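Local coordinates for protein BAT-2 beta-lactamase (Bacillus atrophaeus, PDB 6W5G) that probably hydrolyses the beta-lactam ring of penicillin-type antibiotics as a class D serine beta-lactamase, and so would confer resistance on its Gram-positive host, at residues 83-86 and 87-91; 252-255 and 256-260. All blocks are in the same frame, centred on the assembly; numbering follows the deposited sequence.

Interaction 1 of 2, residues 83-86 and 87-91; sequences ALIG and LQVKA
Val-89 lays its two methyls over the carbonyl of Ile-85, one turn back along the helix, with CG2 3.3 Å from Ile-85 O and CG1 of Val-89 4.4 Å from CG2 of Ile-85. The chi1 of -52° sets CG1 anti to the carbonyl carbon of Val-89 and turns it toward CG2 of Ile-85, a loose apolar approach, while CG2 of Val-89 lies between the backbone N and the carbonyl carbon and covers the oxygen. Ile-85 O also accepts the N-H of Val-89, with Val-89 N 2.9 Å from Ile-85 O. Regular i to i+4 bonds run up to Val-89; Lys-90 then takes positive phi (67°), and its N reaches back to Leu-87 O at 3.1 Å. The chain folds over far enough for Ala-91 N to reach Gly-86 O at 2.9 Å, a weak bond bent to 125° at the hydrogen. Residues 83-91 illustrate in this way how a helix can end in a Schellman motif. Ala-91 CB settles beside the same glycine, 4.1 Å from Gly-86 CA. On another face Leu-87 leans its CG on Ala-83 O, 3.4 Å away, and that oxygen accepts the Leu-87 N-H. Gln-88 uses only its CB here, against Leu-84 O; its chain bends at chi2, and OE1 accepts a bond from the backbone N of Asp-190. Around this last turn of helix 81-88, Trp-144 and Ile-136 meet the Ile-85 and Val-89 face, and Val-197 meets Ala-83, Leu-84 and Leu-87. Lys-79, the carboxylated lysine of class D enzymes, lies a few residues upstream of 83-86. The chemistry is that of a helix end: backbone bonds set the reversal, and apolar groups cover the carbonyls that accept them.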
loop_
_atom_site.group_PDB
_atom_site.type_symbol
_atom_site.label_atom_id
_atom_site.label_comp_id
_atom_site.label_asym_id
_atom_site.label_seq_id
_atom_site.Cartn_x
_atom_site.Cartn_y
_atom_site.Cartn_z
ATOM N N ALA A 83 -8.275 2.900 -5.270
ATOM C CA ALA A 83 -8.635 4.315 -5.206
ATOM C C ALA A 83 -8.321 5.031 -6.517
ATOM O O ALA A 83 -9.114 5.858 -6.986
ATOM C CB ALA A 83 -7.921 4.992 -4.034
ATOM N N LEU A 84 -7.163 4.741 -7.119
ATOM C CA LEU A 84 -6.819 5.369 -8.395
ATOM C C LEU A 84 -7.859 5.043 -9.458
ATOM O O LEU A 84 -8.350 5.935 -10.166
ATOM C CB LEU A 84 -5.441 4.893 -8.856
ATOM C CG LEU A 84 -4.229 5.352 -8.044
ATOM C CD1 LEU A 84 -3.013 4.506 -8.414
ATOM C CD2 LEU A 84 -3.949 6.822 -8.275
ATOM N N ILE A 85 -8.217 3.762 -9.566
ATOM C CA ILE A 85 -9.186 3.323 -10.564
ATOM C C ILE A 85 -10.558 3.916 -10.275
ATOM O O ILE A 85 -11.237 4.418 -11.177
ATOM C CB ILE A 85 -9.226 1.785 -10.623
ATOM C CG1 ILE A 85 -7.883 1.224 -11.107
ATOM C CG2 ILE A 85 -10.373 1.308 -11.521
ATOM C CD1 ILE A 85 -7.686 -0.246 -10.778
ATOM N N GLY A 86 -10.985 3.864 -9.010
ATOM C CA GLY A 86 -12.303 4.376 -8.661
ATOM C C GLY A 86 -12.455 5.861 -8.933
ATOM O O GLY A 86 -13.501 6.313 -9.415
ATOM N N LEU A 87 -11.418 6.646 -8.628
ATOM C CA LEU A 87 -11.459 8.058 -8.990
ATOM C C LEU A 87 -11.436 8.235 -10.498
ATOM O O LEU A 87 -12.187 9.051 -11.044
ATOM C CB LEU A 87 -10.288 8.799 -8.359
ATOM C CG LEU A 87 -10.388 8.969 -6.847
ATOM C CD1 LEU A 87 -9.050 9.372 -6.288
ATOM C CD2 LEU A 87 -11.435 10.019 -6.509
ATOM N N GLN A 88 -10.605 7.453 -11.192
ATOM C CA GLN A 88 -10.443 7.634 -12.632
ATOM C C GLN A 88 -11.740 7.360 -13.388
ATOM O O GLN A 88 -12.075 8.074 -14.342
ATOM C CB GLN A 88 -9.308 6.744 -13.155
ATOM C CG GLN A 88 -8.937 7.066 -14.607
ATOM C CD GLN A 88 -8.360 8.464 -14.749
ATOM O OE1 GLN A 88 -7.188 8.691 -14.453
ATOM N NE2 GLN A 88 -9.179 9.405 -15.206
ATOM N N VAL A 89 -12.486 6.325 -12.983
ATOM C CA VAL A 89 -13.729 5.987 -13.669
ATOM C C VAL A 89 -14.932 6.689 -13.059
ATOM O O VAL A 89 -16.065 6.435 -13.485
ATOM C CB VAL A 89 -13.953 4.460 -13.762
ATOM C CG1 VAL A 89 -12.721 3.765 -14.367
ATOM C CG2 VAL A 89 -14.293 3.884 -12.385
ATOM N N LYS A 90 -14.717 7.553 -12.065
ATOM C CA LYS A 90 -15.776 8.331 -11.426
ATOM C C LYS A 90 -16.743 7.464 -10.629
ATOM O O LYS A 90 -17.903 7.838 -10.426
ATOM C CB LYS A 90 -16.503 9.270 -12.397
ATOM C CG LYS A 90 -15.574 10.265 -13.077
ATOM C CD LYS A 90 -16.299 11.103 -14.111
ATOM C CE LYS A 90 -15.309 11.929 -14.918
ATOM N NZ LYS A 90 -14.493 12.828 -14.046
ATOM N N ALA A 91 -16.259 6.313 -10.146
ATOM C CA ALA A 91 -17.035 5.550 -9.176
ATOM C C ALA A 91 -17.155 6.314 -7.864
ATOM O O ALA A 91 -18.160 6.183 -7.152
ATOM C CB ALA A 91 -16.411 4.173 -8.954
#

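Interaction 2 of 2, residues 252-255 and 256-260; sequences KNIT and TDILK
Residues 252-255 and 256-260 are successive turns of helix 248-261, the C-terminal alpha-helix that packs on the antiparallel sheet of the beta-lactamase fold. Four backbone bonds repeat the i to i+4 pattern across the two segments, from Thr-256 N to Lys-252 O at 2.8 Å through to Leu-259 N on Thr-255 O, and Lys-260 N continues it within the second turn by bonding to Thr-256 O. On the sheet-facing side, Thr-255 and Leu-259 lie side by side and point the same way, Thr-255 CG2 standing 4.0 Å from Leu-259 CD1; Phe-240 of strand 236-244 touches both. The hydroxyl of Thr-255 is turned from this methyl contact: with chi1 -55° it sits anti to the carbonyl carbon, next to its own N, where OG1 is hydrogen-bonded to OG1 of Thr-242. Another flank pairs Ile-254 with Ile-258, also side by side, CG2 of the first 3.9 Å from CD1 of the second. Their CB branches both place CG2 anti to the backbone N, which leaves the two chains in the same posture one turn apart. Lys-252 takes a different course, its fully extended chain carrying NZ to Gln-203 OE1 on the edge strand 202-205. Asp-257 N donates to Asn-253 O, and the carboxylate of Asp-257 lies alongside this oxygen without bonding to it, its OD2 3.5 Å from Asn-253 O. Thr-256 has chi1 58°, which places OG1 between its N and carbonyl carbon and folds it back over the preceding turn. There OG1 makes at most weak bonds with Lys-252 O and Asn-253 O. A water donates to Asn-253 OD1 at 2.8 Å and also meets Thr-256 OG1 at 2.7 Å, bridging the two side chains.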
loop_
_atom_site.group_PDB
_atom_site.type_symbol
_atom_site.label_atom_id
_atom_site.label_comp_id
_atom_site.label_asym_id
_atom_site.label_seq_id
_atom_site.Cartn_x
_atom_site.Cartn_y
_atom_site.Cartn_z
ATOM N N LYS A 252 4.502 -2.189 9.473
ATOM C CA LYS A 252 4.719 -0.751 9.529
ATOM C C LYS A 252 5.773 -0.403 10.570
ATOM O O LYS A 252 6.644 0.441 10.321
ATOM C CB LYS A 252 3.400 -0.032 9.821
ATOM C CG LYS A 252 3.547 1.483 9.895
ATOM C CD LYS A 252 2.228 2.170 10.166
ATOM C CE LYS A 252 2.475 3.633 10.519
ATOM N NZ LYS A 252 1.223 4.396 10.775
ATOM N N ASN A 253 5.715 -1.051 11.740
ATOM C CA ASN A 253 6.665 -0.745 12.806
ATOM C C ASN A 253 8.082 -1.155 12.422
ATOM O O ASN A 253 9.046 -0.453 12.750
ATOM C CB ASN A 253 6.229 -1.427 14.105
ATOM C CG ASN A 253 4.971 -0.812 14.696
ATOM O OD1 ASN A 253 4.574 0.298 14.331
ATOM N ND2 ASN A 253 4.334 -1.534 15.616
ATOM N N ILE A 254 8.232 -2.288 11.728
ATOM C CA ILE A 254 9.540 -2.657 11.187
ATOM C C ILE A 254 10.037 -1.565 10.253
ATOM O O ILE A 254 11.200 -1.143 10.324
ATOM C CB ILE A 254 9.461 -4.017 10.468
ATOM C CG1 ILE A 254 9.275 -5.153 11.474
ATOM C CG2 ILE A 254 10.710 -4.251 9.612
ATOM C CD1 ILE A 254 8.821 -6.448 10.855
ATOM N N THR A 255 9.149 -1.076 9.374
ATOM C CA THR A 255 9.530 -0.061 8.395
ATOM C C THR A 255 9.972 1.218 9.082
ATOM O O THR A 255 11.043 1.761 8.777
ATOM C CB THR A 255 8.362 0.247 7.459
ATOM O OG1 THR A 255 7.890 -0.958 6.854
ATOM C CG2 THR A 255 8.824 1.192 6.358
ATOM N N THR A 256 9.158 1.721 10.012
ATOM C CA THR A 256 9.530 2.971 10.668
ATOM C C THR A 256 10.788 2.810 11.515
ATOM O O THR A 256 11.589 3.745 11.592
ATOM C CB THR A 256 8.356 3.586 11.442
ATOM O OG1 THR A 256 7.869 2.668 12.436
ATOM C CG2 THR A 256 7.229 3.934 10.477
ATOM N N ASP A 257 10.992 1.637 12.131
ATOM C CA ASP A 257 12.236 1.403 12.867
ATOM C C ASP A 257 13.444 1.529 11.942
ATOM O O ASP A 257 14.456 2.138 12.307
ATOM C CB ASP A 257 12.225 0.016 13.521
ATOM C CG ASP A 257 11.432 -0.020 14.827
ATOM O OD1 ASP A 257 11.020 1.055 15.318
ATOM O OD2 ASP A 257 11.209 -1.134 15.364
ATOM N N ILE A 258 13.350 0.966 10.733
ATOM C CA ILE A 258 14.453 1.051 9.776
ATOM C C ILE A 258 14.660 2.495 9.333
ATOM O O ILE A 258 15.793 2.990 9.279
ATOM C CB ILE A 258 14.196 0.120 8.577
ATOM C CG1 ILE A 258 14.264 -1.344 9.015
ATOM C CG2 ILE A 258 15.205 0.397 7.461
ATOM C CD1 ILE A 258 13.624 -2.306 8.015
ATOM N N LEU A 259 13.569 3.189 8.990
ATOM C CA LEU A 259 13.698 4.564 8.510
ATOM C C LEU A 259 14.224 5.497 9.595
ATOM O O LEU A 259 14.947 6.454 9.291
ATOM C CB LEU A 259 12.362 5.067 7.962
ATOM C CG LEU A 259 11.813 4.291 6.757
ATOM C CD1 LEU A 259 10.432 4.812 6.377
ATOM C CD2 LEU A 259 12.753 4.358 5.559
ATOM N N LYS A 260 13.875 5.237 10.858
ATOM C CA LYS A 260 14.447 6.005 11.964
ATOM C C LYS A 260 15.931 5.704 12.130
ATOM O O LYS A 260 16.737 6.625 12.338
ATOM C CB LYS A 260 13.718 5.696 13.274
ATOM C CG LYS A 260 12.304 6.228 13.348
ATOM C CD LYS A 260 11.576 5.627 14.537
ATOM C CE LYS A 260 10.143 6.139 14.638
ATOM N NZ LYS A 260 9.429 5.605 15.843
HETATM O O HOH W 1 5.216 2.673 13.066
#

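Both interactions are one-turn contacts within a single helix, and they stand on opposite sides of the chain's centre, their own centres about 31 Å apart and their nearest atoms about 17 Å apart. They share no secondary-structure element. Interaction 1 lies at the C-terminal end of its helix, among other helices, and is partly buried; its side chains pass from apolar neighbours to exposed Lys-90 where the chain turns. Interaction 2 runs along most of a helix laid on the sheet, so one face is buried against strands and another is polar and hydrated. A Schellman reversal marks the first; closer apolar approaches, threonine hydroxyls and a bridging water mark the second.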